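Local structure of uncharacterized protein, cytosolic disulfide reductase DsbM (Pseudomonas aeruginosa PAO1, 5HFI) at residues T8-Y13 against R39-G44. The protein is described as a cytosolic disulfide reductase of the DsbA-like thioredoxin superfamily and binds glutathione. Residues are numbered along the deposited sequence; the frame is centred on the assembly and turned at random.
Sequences TLHYLY and RLHGGG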
ATOM      1  N   THR A   8      13.860   5.063 -11.668  1.00 19.61           N
ATOM      2  CA  THR A   8      12.526   4.628 -11.276  1.00 24.35           C
ATOM      3  C   THR A   8      12.593   3.860  -9.964  1.00 22.10           C
ATOM      4  O   THR A   8      13.408   2.943  -9.815  1.00 20.81           O
ATOM      5  CB  THR A   8      11.893   3.753 -12.363  1.00 25.94           C
ATOM      6  OG1 THR A   8      11.724   4.522 -13.561  1.00 33.48           O
ATOM      7  CG2 THR A   8      10.548   3.233 -11.907  1.00 20.65           C
ATOM      8  N   LEU A   9      11.734   4.233  -9.020  1.00 20.59           N
ATOM      9  CA  LEU A   9      11.617   3.540  -7.746  1.00 14.00           C
ATOM     10  C   LEU A   9      10.404   2.621  -7.798  1.00 13.80           C
ATOM     11  O   LEU A   9       9.267   3.091  -7.910  1.00 18.56           O
ATOM     12  CB  LEU A   9      11.485   4.529  -6.588  1.00 16.83           C
ATOM     13  CG  LEU A   9      11.317   3.881  -5.212  1.00 15.06           C
ATOM     14  CD1 LEU A   9      12.599   3.173  -4.794  1.00 16.82           C
ATOM     15  CD2 LEU A   9      10.901   4.907  -4.171  1.00 14.60           C
ATOM     16  N   HIS A  10      10.649   1.318  -7.725  1.00 14.58           N
ATOM     17  CA  HIS A  10       9.577   0.337  -7.710  1.00 12.02           C
ATOM     18  C   HIS A  10       9.222   0.007  -6.268  1.00 12.16           C
ATOM     19  O   HIS A  10      10.109  -0.255  -5.450  1.00 12.44           O
ATOM     20  CB  HIS A  10       9.989  -0.927  -8.463  1.00 12.77           C
ATOM     21  CG  HIS A  10      10.303  -0.692  -9.909  1.00 19.68           C
ATOM     22  ND1 HIS A  10       9.358  -0.822 -10.905  1.00 23.50           N
ATOM     23  CD2 HIS A  10      11.455  -0.345 -10.531  1.00 19.66           C
ATOM     24  CE1 HIS A  10       9.911  -0.558 -12.075  1.00 23.83           C
ATOM     25  NE2 HIS A  10      11.184  -0.268 -11.876  1.00 25.19           N
ATOM     26  N   TYR A  11       7.927   0.030  -5.957  1.00 10.33           N
ATOM     27  CA  TYR A  11       7.433  -0.228  -4.608  1.00 11.60           C
ATOM     28  C   TYR A  11       6.506  -1.437  -4.653  1.00  9.34           C
ATOM     29  O   TYR A  11       5.406  -1.361  -5.211  1.00 10.88           O
ATOM     30  CB  TYR A  11       6.715   0.998  -4.042  1.00 12.13           C
ATOM     31  CG  TYR A  11       6.136   0.803  -2.654  1.00 13.28           C
ATOM     32  CD1 TYR A  11       4.933   1.397  -2.295  1.00 10.95           C
ATOM     33  CD2 TYR A  11       6.790   0.028  -1.703  1.00 14.54           C
ATOM     34  CE1 TYR A  11       4.397   1.230  -1.031  1.00 11.02           C
ATOM     35  CE2 TYR A  11       6.259  -0.146  -0.433  1.00 17.49           C
ATOM     36  CZ  TYR A  11       5.061   0.457  -0.107  1.00 14.35           C
ATOM     37  OH  TYR A  11       4.523   0.292   1.148  1.00 12.13           O
ATOM     38  N   LEU A  12       6.960  -2.549  -4.080  1.00  9.41           N
ATOM     39  CA  LEU A  12       6.138  -3.740  -3.906  1.00  9.52           C
ATOM     40  C   LEU A  12       5.450  -3.659  -2.549  1.00  8.91           C
ATOM     41  O   LEU A  12       6.118  -3.618  -1.509  1.00 10.23           O
ATOM     42  CB  LEU A  12       6.990  -5.004  -4.006  1.00 12.56           C
ATOM     43  CG  LEU A  12       7.391  -5.456  -5.410  1.00 17.76           C
ATOM     44  CD1 LEU A  12       8.682  -6.258  -5.364  1.00 20.96           C
ATOM     45  CD2 LEU A  12       6.270  -6.280  -6.028  1.00 17.51           C
ATOM     46  N   TYR A  13       4.118  -3.651  -2.558  1.00 10.33           N
ATOM     47  CA  TYR A  13       3.336  -3.368  -1.367  1.00 11.29           C
ATOM     48  C   TYR A  13       2.160  -4.331  -1.281  1.00 10.25           C
ATOM     49  O   TYR A  13       1.848  -5.061  -2.226  1.00  9.37           O
ATOM     50  CB  TYR A  13       2.803  -1.930  -1.381  1.00  9.48           C
ATOM     51  CG  TYR A  13       1.682  -1.757  -2.383  1.00  9.59           C
ATOM     52  CD1 TYR A  13       0.350  -1.835  -1.987  1.00 11.61           C
ATOM     53  CD2 TYR A  13       1.951  -1.545  -3.729  1.00 11.19           C
ATOM     54  CE1 TYR A  13      -0.675  -1.702  -2.895  1.00 13.44           C
ATOM     55  CE2 TYR A  13       0.929  -1.402  -4.646  1.00  9.14           C
ATOM     56  CZ  TYR A  13      -0.383  -1.484  -4.222  1.00 13.01           C
ATOM     57  OH  TYR A  13      -1.407  -1.348  -5.126  1.00 12.61           O
ATOM     58  N   ARG A  39       6.749   3.655  -9.223  1.00 14.32           N
ATOM     59  CA  ARG A  39       5.790   2.673  -9.718  1.00 14.39           C
ATOM     60  C   ARG A  39       5.322   1.794  -8.568  1.00 17.29           C
ATOM     61  O   ARG A  39       6.142   1.299  -7.785  1.00 16.84           O
ATOM     62  CB  ARG A  39       6.404   1.787 -10.801  1.00 17.73           C
ATOM     63  CG  ARG A  39       7.172   2.524 -11.867  1.00 29.86           C
ATOM     64  CD  ARG A  39       6.292   2.965 -13.015  1.00 40.29           C
ATOM     65  NE  ARG A  39       7.102   3.462 -14.122  1.00 49.88           N
ATOM     66  CZ  ARG A  39       7.421   2.742 -15.192  1.00 53.17           C
ATOM     67  NH1 ARG A  39       6.994   1.491 -15.303  1.00 55.51           N
ATOM     68  NH2 ARG A  39       8.167   3.271 -16.151  1.00 53.93           N
ATOM     69  N   LEU A  40       4.013   1.575  -8.485  1.00 11.68           N
ATOM     70  CA  LEU A  40       3.426   0.730  -7.453  1.00 11.90           C
ATOM     71  C   LEU A  40       3.173  -0.671  -7.994  1.00 13.10           C
ATOM     72  O   LEU A  40       2.678  -0.837  -9.113  1.00 12.80           O
ATOM     73  CB  LEU A  40       2.117   1.329  -6.929  1.00 10.53           C
ATOM     74  CG  LEU A  40       2.175   2.294  -5.737  1.00 25.94           C
ATOM     75  CD1 LEU A  40       3.256   3.347  -5.886  1.00 24.43           C
ATOM     76  CD2 LEU A  40       0.824   2.957  -5.524  1.00 21.70           C
ATOM     77  N   HIS A  41       3.515  -1.678  -7.191  1.00 12.60           N
ATOM     78  CA  HIS A  41       3.306  -3.083  -7.548  1.00 14.31           C
ATOM     79  C   HIS A  41       2.621  -3.786  -6.383  1.00 11.78           C
ATOM     80  O   HIS A  41       3.269  -4.110  -5.383  1.00 11.10           O
ATOM     81  CB  HIS A  41       4.620  -3.776  -7.882  1.00 14.70           C
ATOM     82  CG  HIS A  41       5.451  -3.056  -8.894  1.00 14.63           C
ATOM     83  ND1 HIS A  41       5.378  -3.325 -10.244  1.00 17.47           N
ATOM     84  CD2 HIS A  41       6.396  -2.096  -8.751  1.00 16.37           C
ATOM     85  CE1 HIS A  41       6.232  -2.551 -10.891  1.00 19.36           C
ATOM     86  NE2 HIS A  41       6.859  -1.796 -10.008  1.00 19.53           N
ATOM     87  N   GLY A  42       1.321  -4.037  -6.519  1.00 10.86           N
ATOM     88  CA  GLY A  42       0.599  -4.778  -5.500  1.00 10.50           C
ATOM     89  C   GLY A  42       0.862  -6.267  -5.630  1.00 11.36           C
ATOM     90  O   GLY A  42       0.699  -6.847  -6.708  1.00 12.41           O
ATOM     91  N   GLY A  43       1.268  -6.890  -4.524  1.00 26.78           N
ATOM     92  CA  GLY A  43       1.663  -8.285  -4.540  1.00 28.49           C
ATOM     93  C   GLY A  43       0.584  -9.290  -4.210  1.00 30.13           C
ATOM     94  O   GLY A  43       0.790 -10.490  -4.412  1.00 32.08           O
ATOM     95  N   GLY A  44      -0.562  -8.839  -3.706  1.00 29.84           N
ATOM     96  CA  GLY A  44      -1.645  -9.744  -3.372  1.00 31.66           C
ATOM     97  C   GLY A  44      -1.317 -10.664  -2.217  1.00 33.69           C
ATOM     98  O   GLY A  44      -1.311 -11.890  -2.372  1.00 35.96           O
TER
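H10 and H41 each set CG anti to the carbonyl carbon (chi1 -61° and -52°), and on the face of the sheet they share their imidazoles meet rim to rim. H10 ND1 and H41 NE2 lie 2.8 Å apart in a hydrogen bond whose proton could come from either ring; the ring planes are inclined by 33° and neither covers the other's face. The far nitrogen of H10, NE2, is hydrogen-bonded to E186, so both of its nitrogens are engaged and the rotation of the ring is fixed. On the same face, L12 CD2 packs against H41 CB at 3.5 Å, and R39 CG meets the methyl CG2 of T8 while its NE pairs with D37. Y13 holds CG between backbone N and carbonyl carbon, and its ring lies against the neighbouring strand: G42 CA sits over the face, 3.8 Å from the Y13 ring centroid in a CH-pi contact, and Y13 CE2 approaches L40 CB at 3.8 Å. Underneath runs a parallel ladder. Y11 N donates to R39 O and Y11 O accepts from H41 N, bracketing L40; R39 N to L9 O and Y13 N to H41 O extend it, and G43 N to Y13 O, 3.0 Å, carries it past the strand end. These are the first two parallel strands of the thioredoxin fold, with the CxxC helix start in the crossover between them; Y13 lies near C17, the cysteine that binds glutathione covalently. Helix 159-174 covers the L12 and H41 face, helices 24-30 and 96-109 pack on L40 on the other, and strand 182-186 runs antiparallel along the second edge of 8-13.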